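PDB 4WQQ: lectin CEL-I, N-acetyl-D-galactosamine-specific C-type from Cucumaria echinata, which binds galactose and N-acetylgalactosamine with the help of calcium in its natural form and, in this engineered version, carries mannose beside a calcium ion. Local coordinates for residues H14-N20 against K133-T139; S44-S48 against L72-L76; N60-G64 against Q114-T118. The protein carries 3 engineered substitutions. All coordinates share one frame; numbering follows the deposited sequence.

Contact 1. Residues H14-N20 against K133-T139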
loop_
_atom_site.group_PDB
_atom_site.type_symbol
_atom_site.label_atom_id
_atom_site.label_comp_id
_atom_site.label_asym_id
_atom_site.label_seq_id
_atom_site.Cartn_x
_atom_site.Cartn_y
_atom_site.Cartn_z
ATOM N N HIS A 14 -0.603 -2.367 9.157
ATOM C CA HIS A 14 0.789 -2.070 8.740
ATOM C C HIS A 14 1.327 -3.221 7.933
ATOM O O HIS A 14 0.712 -4.307 7.909
ATOM C CB HIS A 14 1.757 -1.776 9.944
ATOM C CG HIS A 14 1.419 -0.561 10.712
ATOM N ND1 HIS A 14 1.697 0.715 10.284
ATOM C CD2 HIS A 14 0.882 -0.435 11.948
ATOM C CE1 HIS A 14 1.287 1.587 11.199
ATOM N NE2 HIS A 14 0.743 0.906 12.198
ATOM N N CYS A 15 2.424 -2.965 7.211
ATOM C CA CYS A 15 3.204 -3.964 6.566
ATOM C C CYS A 15 4.618 -3.885 7.080
ATOM O O CYS A 15 5.056 -2.809 7.485
ATOM C CB CYS A 15 3.213 -3.836 5.029
ATOM S SG CYS A 15 1.582 -3.691 4.277
ATOM N N TYR A 16 5.275 -5.006 7.115
ATOM C CA TYR A 16 6.610 -5.159 7.683
ATOM C C TYR A 16 7.521 -5.926 6.714
ATOM O O TYR A 16 7.087 -6.830 5.958
ATOM C CB TYR A 16 6.571 -5.888 9.078
ATOM C CG TYR A 16 5.718 -5.191 10.095
ATOM C CD1 TYR A 16 4.356 -5.379 10.105
ATOM C CD2 TYR A 16 6.256 -4.399 11.056
ATOM C CE1 TYR A 16 3.557 -4.723 11.018
ATOM C CE2 TYR A 16 5.472 -3.754 12.012
ATOM C CZ TYR A 16 4.118 -3.912 11.980
ATOM O OH TYR A 16 3.251 -3.302 12.889
ATOM N N ARG A 17 8.820 -5.598 6.702
ATOM C CA ARG A 17 9.789 -6.304 5.928
ATOM C C ARG A 17 11.126 -6.367 6.645
ATOM O O ARG A 17 11.701 -5.345 7.005
ATOM C CB ARG A 17 9.983 -5.692 4.554
ATOM C CG ARG A 17 10.867 -6.510 3.618
ATOM C CD ARG A 17 10.657 -6.060 2.185
ATOM N NE ARG A 17 11.609 -6.699 1.302
ATOM C CZ ARG A 17 11.765 -6.410 0.019
ATOM N NH1 ARG A 17 11.025 -5.469 -0.551
ATOM N NH2 ARG A 17 12.710 -7.062 -0.673
ATOM N N PHE A 18 11.597 -7.592 6.846
ATOM C CA PHE A 18 12.874 -7.828 7.413
ATOM C C PHE A 18 13.970 -7.989 6.379
ATOM O O PHE A 18 13.792 -8.694 5.375
ATOM C CB PHE A 18 12.796 -9.109 8.262
ATOM C CG PHE A 18 14.131 -9.553 8.784
ATOM C CD1 PHE A 18 14.826 -8.738 9.663
ATOM C CD2 PHE A 18 14.734 -10.748 8.336
ATOM C CE1 PHE A 18 16.072 -9.072 10.133
ATOM C CE2 PHE A 18 15.984 -11.101 8.825
ATOM C CZ PHE A 18 16.678 -10.276 9.681
ATOM N N PHE A 19 15.075 -7.272 6.618
ATOM C CA PHE A 19 16.271 -7.316 5.842
ATOM C C PHE A 19 17.412 -7.934 6.615
ATOM O O PHE A 19 17.945 -7.414 7.570
ATOM C CB PHE A 19 16.658 -5.926 5.377
ATOM C CG PHE A 19 15.693 -5.366 4.378
ATOM C CD1 PHE A 19 15.814 -5.651 3.034
ATOM C CD2 PHE A 19 14.617 -4.614 4.807
ATOM C CE1 PHE A 19 14.904 -5.151 2.101
ATOM C CE2 PHE A 19 13.713 -4.149 3.881
ATOM C CZ PHE A 19 13.860 -4.414 2.539
ATOM N N ASN A 20 17.812 -9.102 6.137
ATOM C CA ASN A 20 18.806 -9.933 6.824
ATOM C C ASN A 20 20.213 -9.564 6.379
ATOM O O ASN A 20 20.951 -10.364 5.845
ATOM C CB ASN A 20 18.490 -11.389 6.589
ATOM C CG ASN A 20 19.207 -12.297 7.560
ATOM O OD1 ASN A 20 19.758 -11.875 8.544
ATOM N ND2 ASN A 20 19.147 -13.571 7.297
ATOM N N LYS A 133 20.941 -6.237 12.071
ATOM C CA LYS A 133 19.954 -6.499 11.023
ATOM C C LYS A 133 18.899 -5.379 11.112
ATOM O O LYS A 133 18.995 -4.569 12.031
ATOM C CB LYS A 133 19.348 -7.880 11.165
ATOM C CG LYS A 133 20.378 -8.968 11.331
ATOM C CD LYS A 133 21.305 -9.127 10.143
ATOM C CE LYS A 133 22.365 -10.251 10.432
ATOM N NZ LYS A 133 21.708 -11.579 10.605
ATOM N N TYR A 134 17.939 -5.304 10.196
ATOM C CA TYR A 134 16.922 -4.261 10.339
ATOM C C TYR A 134 15.571 -4.684 9.795
ATOM O O TYR A 134 15.450 -5.593 9.035
ATOM C CB TYR A 134 17.399 -2.920 9.773
ATOM C CG TYR A 134 17.632 -2.912 8.289
ATOM C CD1 TYR A 134 18.811 -3.367 7.747
ATOM C CD2 TYR A 134 16.661 -2.357 7.408
ATOM C CE1 TYR A 134 19.010 -3.299 6.394
ATOM C CE2 TYR A 134 16.844 -2.306 6.072
ATOM C CZ TYR A 134 18.009 -2.782 5.542
ATOM O OH TYR A 134 18.269 -2.745 4.166
ATOM N N MET A 135 14.579 -3.977 10.265
ATOM C CA MET A 135 13.210 -4.221 9.875
ATOM C C MET A 135 12.548 -2.881 9.495
ATOM O O MET A 135 12.618 -1.896 10.254
ATOM C CB MET A 135 12.525 -4.739 11.117
ATOM C CG MET A 135 11.042 -4.904 11.079
ATOM S SD MET A 135 10.549 -6.521 10.547
ATOM C CE MET A 135 11.386 -7.766 11.628
ATOM N N CYS A 136 11.829 -2.892 8.391
ATOM C CA CYS A 136 11.067 -1.736 7.982
ATOM C C CYS A 136 9.570 -1.944 8.180
ATOM O O CYS A 136 9.103 -3.088 8.309
ATOM C CB CYS A 136 11.311 -1.414 6.520
ATOM S SG CYS A 136 13.080 -1.344 6.061
ATOM N N LYS A 137 8.856 -0.844 8.202
ATOM C CA LYS A 137 7.399 -0.853 8.477
ATOM C C LYS A 137 6.829 0.175 7.558
ATOM O O LYS A 137 7.375 1.264 7.452
ATOM C CB LYS A 137 7.182 -0.478 9.933
ATOM C CG LYS A 137 5.788 -0.260 10.437
ATOM C CD LYS A 137 5.817 -0.015 11.978
ATOM C CE LYS A 137 4.490 0.559 12.447
ATOM N NZ LYS A 137 4.378 0.714 13.915
ATOM N N LEU A 138 5.671 -0.148 6.962
ATOM C CA LEU A 138 4.850 0.822 6.281
ATOM C C LEU A 138 3.783 1.434 7.153
ATOM O O LEU A 138 3.084 0.718 7.873
ATOM C CB LEU A 138 4.195 0.166 5.100
ATOM C CG LEU A 138 5.152 -0.456 4.095
ATOM C CD1 LEU A 138 4.331 -0.914 2.947
ATOM C CD2 LEU A 138 6.307 0.428 3.580
ATOM N N THR A 139 3.649 2.757 7.034
ATOM C CA THR A 139 2.585 3.499 7.704
ATOM C C THR A 139 1.790 4.249 6.606
ATOM O O THR A 139 2.339 5.004 5.808
ATOM C CB THR A 139 3.143 4.491 8.766
ATOM O OG1 THR A 139 3.867 3.743 9.753
ATOM C CG2 THR A 139 2.034 5.271 9.478
#

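Contact 2. Residues S44-S48 against L72-L76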
loop_
_atom_site.group_PDB
_atom_site.type_symbol
_atom_site.label_atom_id
_atom_site.label_comp_id
_atom_site.label_asym_id
_atom_site.label_seq_id
_atom_site.Cartn_x
_atom_site.Cartn_y
_atom_site.Cartn_z
ATOM N N SER A 44 7.635 4.501 4.489
ATOM C CA SER A 44 8.435 3.379 4.905
ATOM C C SER A 44 9.504 3.889 5.823
ATOM O O SER A 44 10.112 4.894 5.566
ATOM C CB SER A 44 9.023 2.681 3.678
ATOM O OG SER A 44 9.839 1.553 4.003
ATOM N N ASP A 45 9.739 3.193 6.930
ATOM C CA ASP A 45 10.685 3.687 7.943
ATOM C C ASP A 45 11.139 2.511 8.782
ATOM O O ASP A 45 10.630 1.347 8.631
ATOM C CB ASP A 45 10.002 4.771 8.749
ATOM C CG ASP A 45 10.938 5.812 9.284
ATOM O OD1 ASP A 45 12.092 5.461 9.691
ATOM O OD2 ASP A 45 10.498 6.977 9.441
ATOM N N LEU A 46 12.143 2.700 9.587
ATOM C CA LEU A 46 12.460 1.693 10.593
ATOM C C LEU A 46 11.220 1.417 11.470
ATOM O O LEU A 46 10.450 2.301 11.722
ATOM C CB LEU A 46 13.623 2.165 11.470
ATOM C CG LEU A 46 15.011 1.962 10.824
ATOM C CD1 LEU A 46 16.063 2.758 11.547
ATOM C CD2 LEU A 46 15.427 0.502 10.690
ATOM N N VAL A 47 11.064 0.186 11.909
ATOM C CA VAL A 47 9.887 -0.235 12.698
ATOM C C VAL A 47 9.820 0.576 13.990
ATOM O O VAL A 47 10.829 0.816 14.692
ATOM C CB VAL A 47 9.954 -1.777 12.904
ATOM C CG1 VAL A 47 11.164 -2.147 13.743
ATOM C CG2 VAL A 47 8.681 -2.301 13.514
ATOM N N SER A 48 8.607 1.021 14.312
ATOM C CA SER A 48 8.270 1.534 15.637
ATOM C C SER A 48 7.377 0.515 16.315
ATOM O O SER A 48 6.698 -0.208 15.613
ATOM C CB SER A 48 7.597 2.869 15.520
ATOM O OG SER A 48 6.385 2.788 14.779
ATOM N N LEU A 72 18.653 -6.346 16.176
ATOM C CA LEU A 72 17.733 -5.825 15.166
ATOM C C LEU A 72 17.514 -4.342 15.391
ATOM O O LEU A 72 16.880 -3.922 16.359
ATOM C CB LEU A 72 16.418 -6.577 15.205
ATOM C CG LEU A 72 15.336 -6.169 14.159
ATOM C CD1 LEU A 72 15.618 -6.737 12.793
ATOM C CD2 LEU A 72 13.952 -6.534 14.569
ATOM N N TRP A 73 17.996 -3.502 14.469
ATOM C CA TRP A 73 17.617 -2.063 14.530
ATOM C C TRP A 73 16.152 -1.794 14.460
ATOM O O TRP A 73 15.427 -2.374 13.616
ATOM C CB TRP A 73 18.256 -1.293 13.388
ATOM C CG TRP A 73 19.791 -1.245 13.404
ATOM C CD1 TRP A 73 20.606 -1.559 12.384
ATOM C CD2 TRP A 73 20.649 -0.758 14.459
ATOM N NE1 TRP A 73 21.912 -1.360 12.720
ATOM C CE2 TRP A 73 21.986 -0.875 13.982
ATOM C CE3 TRP A 73 20.427 -0.248 15.771
ATOM C CZ2 TRP A 73 23.112 -0.490 14.770
ATOM C CZ3 TRP A 73 21.516 0.124 16.534
ATOM C CH2 TRP A 73 22.877 -0.013 16.008
ATOM N N ILE A 74 15.733 -0.884 15.318
ATOM C CA ILE A 74 14.405 -0.286 15.275
ATOM C C ILE A 74 14.533 1.221 15.182
ATOM O O ILE A 74 15.625 1.804 15.412
ATOM C CB ILE A 74 13.510 -0.746 16.467
ATOM C CG1 ILE A 74 14.128 -0.232 17.791
ATOM C CG2 ILE A 74 13.420 -2.253 16.478
ATOM C CD1 ILE A 74 13.439 -0.687 19.084
ATOM N N GLY A 75 13.419 1.900 14.930
ATOM C CA GLY A 75 13.459 3.320 14.653
ATOM C C GLY A 75 13.583 4.265 15.842
ATOM O O GLY A 75 13.182 5.401 15.748
ATOM N N LEU A 76 14.236 3.817 16.899
ATOM C CA LEU A 76 14.263 4.539 18.183
ATOM C C LEU A 76 15.626 5.165 18.354
ATOM O O LEU A 76 16.655 4.506 18.159
ATOM C CB LEU A 76 13.991 3.566 19.361
ATOM C CG LEU A 76 13.664 4.165 20.732
ATOM C CD1 LEU A 76 12.297 4.746 20.761
ATOM C CD2 LEU A 76 13.797 3.126 21.810
#

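Contact 3. Residues N60-G64 against Q114-T118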
loop_
_atom_site.group_PDB
_atom_site.type_symbol
_atom_site.label_atom_id
_atom_site.label_comp_id
_atom_site.label_asym_id
_atom_site.label_seq_id
_atom_site.Cartn_x
_atom_site.Cartn_y
_atom_site.Cartn_z
ATOM N N ASN A 60 9.190 -12.316 16.547
ATOM C CA ASN A 60 8.990 -13.657 16.021
ATOM C C ASN A 60 9.255 -13.710 14.497
ATOM O O ASN A 60 9.829 -14.679 13.964
ATOM C CB ASN A 60 7.590 -14.167 16.408
ATOM C CG ASN A 60 7.457 -14.343 17.961
ATOM O OD1 ASN A 60 8.400 -14.812 18.625
ATOM N ND2 ASN A 60 6.318 -13.936 18.528
ATOM N N TYR A 61 8.934 -12.615 13.809
ATOM C CA TYR A 61 9.176 -12.561 12.377
ATOM C C TYR A 61 10.680 -12.573 12.084
ATOM O O TYR A 61 11.202 -13.386 11.296
ATOM C CB TYR A 61 8.456 -11.314 11.835
ATOM C CG TYR A 61 8.746 -10.887 10.390
ATOM C CD1 TYR A 61 9.101 -11.797 9.422
ATOM C CD2 TYR A 61 8.669 -9.540 10.027
ATOM C CE1 TYR A 61 9.359 -11.409 8.123
ATOM C CE2 TYR A 61 8.907 -9.119 8.711
ATOM C CZ TYR A 61 9.292 -10.051 7.765
ATOM O OH TYR A 61 9.545 -9.741 6.447
ATOM N N TRP A 62 11.407 -11.699 12.775
ATOM C CA TRP A 62 12.828 -11.633 12.689
ATOM C C TRP A 62 13.499 -13.011 12.944
ATOM O O TRP A 62 14.279 -13.509 12.132
ATOM C CB TRP A 62 13.340 -10.572 13.675
ATOM C CG TRP A 62 14.807 -10.619 13.913
ATOM C CD1 TRP A 62 15.792 -10.898 12.997
ATOM C CD2 TRP A 62 15.487 -10.259 15.120
ATOM N NE1 TRP A 62 16.997 -10.772 13.556
ATOM C CE2 TRP A 62 16.859 -10.402 14.863
ATOM C CE3 TRP A 62 15.065 -9.879 16.419
ATOM C CZ2 TRP A 62 17.826 -10.175 15.831
ATOM C CZ3 TRP A 62 16.003 -9.689 17.373
ATOM C CH2 TRP A 62 17.397 -9.783 17.056
ATOM N N ARG A 63 13.155 -13.604 14.104
ATOM C CA ARG A 63 13.831 -14.816 14.560
ATOM C C ARG A 63 13.407 -16.052 13.788
ATOM O O ARG A 63 14.166 -17.040 13.764
ATOM C CB ARG A 63 13.658 -14.950 16.058
ATOM C CG ARG A 63 14.182 -13.767 16.866
ATOM C CD ARG A 63 15.619 -13.428 16.532
ATOM N NE ARG A 63 16.516 -14.517 16.881
ATOM C CZ ARG A 63 17.800 -14.595 16.565
ATOM N NH1 ARG A 63 18.385 -13.678 15.830
ATOM N NH2 ARG A 63 18.507 -15.600 16.984
ATOM N N GLY A 64 12.326 -15.935 13.014
ATOM C CA GLY A 64 11.975 -17.002 12.048
ATOM C C GLY A 64 12.831 -17.023 10.814
ATOM O O GLY A 64 13.024 -18.065 10.152
ATOM N N GLN A 114 17.697 -0.974 19.404
ATOM C CA GLN A 114 17.697 -2.246 18.730
ATOM C C GLN A 114 17.072 -3.317 19.662
ATOM O O GLN A 114 17.175 -3.205 20.885
ATOM C CB GLN A 114 19.147 -2.666 18.324
ATOM C CG GLN A 114 20.103 -2.781 19.507
ATOM C CD GLN A 114 21.559 -3.079 19.194
ATOM O OE1 GLN A 114 22.261 -3.397 20.123
ATOM N NE2 GLN A 114 22.038 -2.913 17.957
ATOM N N PHE A 115 16.454 -4.329 19.086
ATOM C CA PHE A 115 16.142 -5.570 19.848
ATOM C C PHE A 115 17.404 -6.406 20.071
ATOM O O PHE A 115 18.228 -6.618 19.165
ATOM C CB PHE A 115 15.190 -6.481 19.046
ATOM C CG PHE A 115 13.758 -6.007 18.902
ATOM C CD1 PHE A 115 13.313 -4.759 19.269
ATOM C CD2 PHE A 115 12.842 -6.880 18.354
ATOM C CE1 PHE A 115 12.007 -4.386 19.080
ATOM C CE2 PHE A 115 11.517 -6.541 18.227
ATOM C CZ PHE A 115 11.090 -5.301 18.571
ATOM N N ARG A 116 17.523 -6.968 21.255
ATOM C CA ARG A 116 18.311 -8.181 21.480
ATOM C C ARG A 116 17.599 -9.426 20.930
ATOM O O ARG A 116 16.396 -9.415 20.742
ATOM C CB ARG A 116 18.513 -8.369 23.016
ATOM C CG ARG A 116 19.146 -7.141 23.568
ATOM C CD ARG A 116 19.966 -7.347 24.784
ATOM N NE ARG A 116 21.331 -6.981 24.426
ATOM C CZ ARG A 116 22.118 -6.125 25.105
ATOM N NH1 ARG A 116 21.722 -5.487 26.263
ATOM N NH2 ARG A 116 23.324 -5.909 24.613
ATOM N N HIS A 117 18.367 -10.473 20.671
ATOM C CA HIS A 117 17.783 -11.710 20.166
ATOM C C HIS A 117 17.215 -12.547 21.328
ATOM O O HIS A 117 16.587 -13.576 21.070
ATOM C CB HIS A 117 18.756 -12.572 19.343
ATOM C CG HIS A 117 19.858 -13.232 20.110
ATOM N ND1 HIS A 117 20.993 -12.564 20.538
ATOM C CD2 HIS A 117 20.013 -14.529 20.519
ATOM C CE1 HIS A 117 21.815 -13.438 21.111
ATOM N NE2 HIS A 117 21.233 -14.622 21.120
ATOM N N THR A 118 17.400 -12.066 22.542
ATOM C CA THR A 118 16.965 -12.806 23.764
ATOM C C THR A 118 15.814 -12.071 24.438
ATOM O O THR A 118 15.487 -10.904 24.101
ATOM C CB THR A 118 18.132 -12.924 24.717
ATOM O OG1 THR A 118 18.660 -11.624 24.987
ATOM C CG2 THR A 118 19.144 -13.789 24.179
HETATM O O HOH W 1 15.862 -16.096 19.240
#

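Contact 1. Residues H14-N20 against K133-T139
The side chain of H14 does the work of a backbone amide at the end of a strand pair. Its ND1 donates to L138 O at 2.8 Å, with the acceptor close to the ring plane, while K137 lays its aliphatic end on the imidazole, CE standing 3.5 Å from the ring centroid almost on the normal. K137 can do this because its chain is fully extended and runs alongside Y16 on the way, CD lying 3.8 Å from Y16 CE2. Its ammonium then finds E54, which also takes the hydroxyl of Y16. With K137 NZ only 4.0 Å from H14 NE2, the nearby ammonium, itself paired with E54, may disfavour a charged imidazole somewhat.

Across the other face of the sheet F19 meets Y134. F19 CB sits over the phenol, 3.6 Å from the centroid, and the two rings, though nearly parallel (15°), are slid so far apart that they barely overlap. C136 SG, half of the disulfide to C32, approaches F19 CE2 obliquely at 3.6 Å. At the far end K133 NZ reaches N20 OD1 (2.9 Å) in the carbonyl plane, and D66 and Q68 grip the same ammonium.

Between these ends the backbone follows regular antiparallel register: R17 and C136 exchange a pair of hydrogen bonds, and F19 N donates to Y134 O, whereas the return bond from Y134 N is weak. Strands near the two ends of the chain are thus joined side by side, the terminal pairing that closes the C-type lectin fold.

Contact 2. Residues S44-S48 against L72-L76
L46 drives its side chain against the corner at which strand 71-77 bends. CB starts tight on the backbone there, 3.4 Å from G75 CA, a carbon distance shorter than usual van der Waals contact, and 3.5 Å from G75 N. With CG anti to the carbonyl carbon (chi1 -80°), the branch is carried along the other chain, and its two methyls part over successive peptides: CD1 comes to 4.0 Å from I74 O, and CD2 lies 4.1 Å from W73 O, with W73 CB a little farther on. W25, H29 and C32 of helix 25-34 also pack on L46, so the leucine is wedged between the helix and the corner.

W73, I74, G75 and L76 spell the WIGL signature of the C-type lectin domain; a bare CA at G75 is consistent with the close approach of L46 CB and with the nearby carbonyls of L46 and V47. The amide N of G75 donates to V47 O at 2.8 Å along a nearly straight line (168° at the hydrogen), the single direct hydrogen bond between the segments. The carbonyl of I74 receives the indole N-H of W25.

Next to that bond V47 CG1 presses on I74 CG2 at 3.5 Å, the two branched side chains meeting at a slant. W73 sends its indole the other way: NE1 is held by T23 O, and the ring meets W25 edge-to-face. From there the side chain of W73 is about 7 Å from that of N124, a ligand of the calcium ion that accompanies the bound mannose.

Contact 3. Residues N60-G64 against Q114-T118
F115 opens the contact by bringing CB to 3.7 Å from W62 CZ3. The two aromatic side chains run antiparallel past one another, which brings W62 CE3 to the edge of the phenyl ring, near its plane, rather than over a face. The F115 ring meets that of W123, their planes nearly parallel, and is packed from helix 52-65 by Q55, V58 and F59.

At R116 the main chain makes the contact. Its carbonyl oxygen lies 3.4 Å from W62 CZ3, at the rim of the indole and near the ring plane, a position consistent with a weak C-H...O attraction to the positive ring edge. The side chain of R116 points away from the helix, into the sugar pocket, where NH2 makes a weak hydrogen bond to mannose O1 and NH1 a long, weak ion pair with the engineered E102.

H117 then comes up to the outer end of the indole at a slant, its CA 3.7 Å from W62 CH2, and places CB over the middle of the R63 guanidinium, 3.6 Å from CZ. The imidazole is inclined at 43° to that group and touches it only loosely. R63 reaches this place by bending at chi2 and chi3 (-53° and -64°), which folds its CD onto the face of W62. Q68 O holds NH1, D66 takes the indole N-H of W62, and a water links R63 NE (2.9 Å) to H117 O (3.2 Å).

The segments therefore adhere through ring edges, a methylene on a guanidinium and one bridging water, with no direct hydrogen bond between them. The polar ends of W62 and R63 are anchored just beyond their own helix, while the sugar-facing arginine projects from a backbone whose carbonyl oxygen meets the indole rim.

In the fold
Contacts 1 and 2 are buried, contact 2 lying nearly at the centre of the chain, while contact 3 is only partly buried and includes a bridging water. Strand 132-140 ties the first two together: its backbone bonds to D45 of strand 42-46 and to W73 of strand 71-77. Contact 3 joins the same sheet through strand 112-116, where F115 N bonds L72 O, and helix 52-65 reaches contact 1 by Y61 OH on F18 N and W62 against the F18 ring. The chemistry shifts accordingly, from a ladder of backbone bonds in contact 1, through one bond amid aliphatic packing in contact 2, to edges and a guanidinium face near the sugar pocket in contact 3.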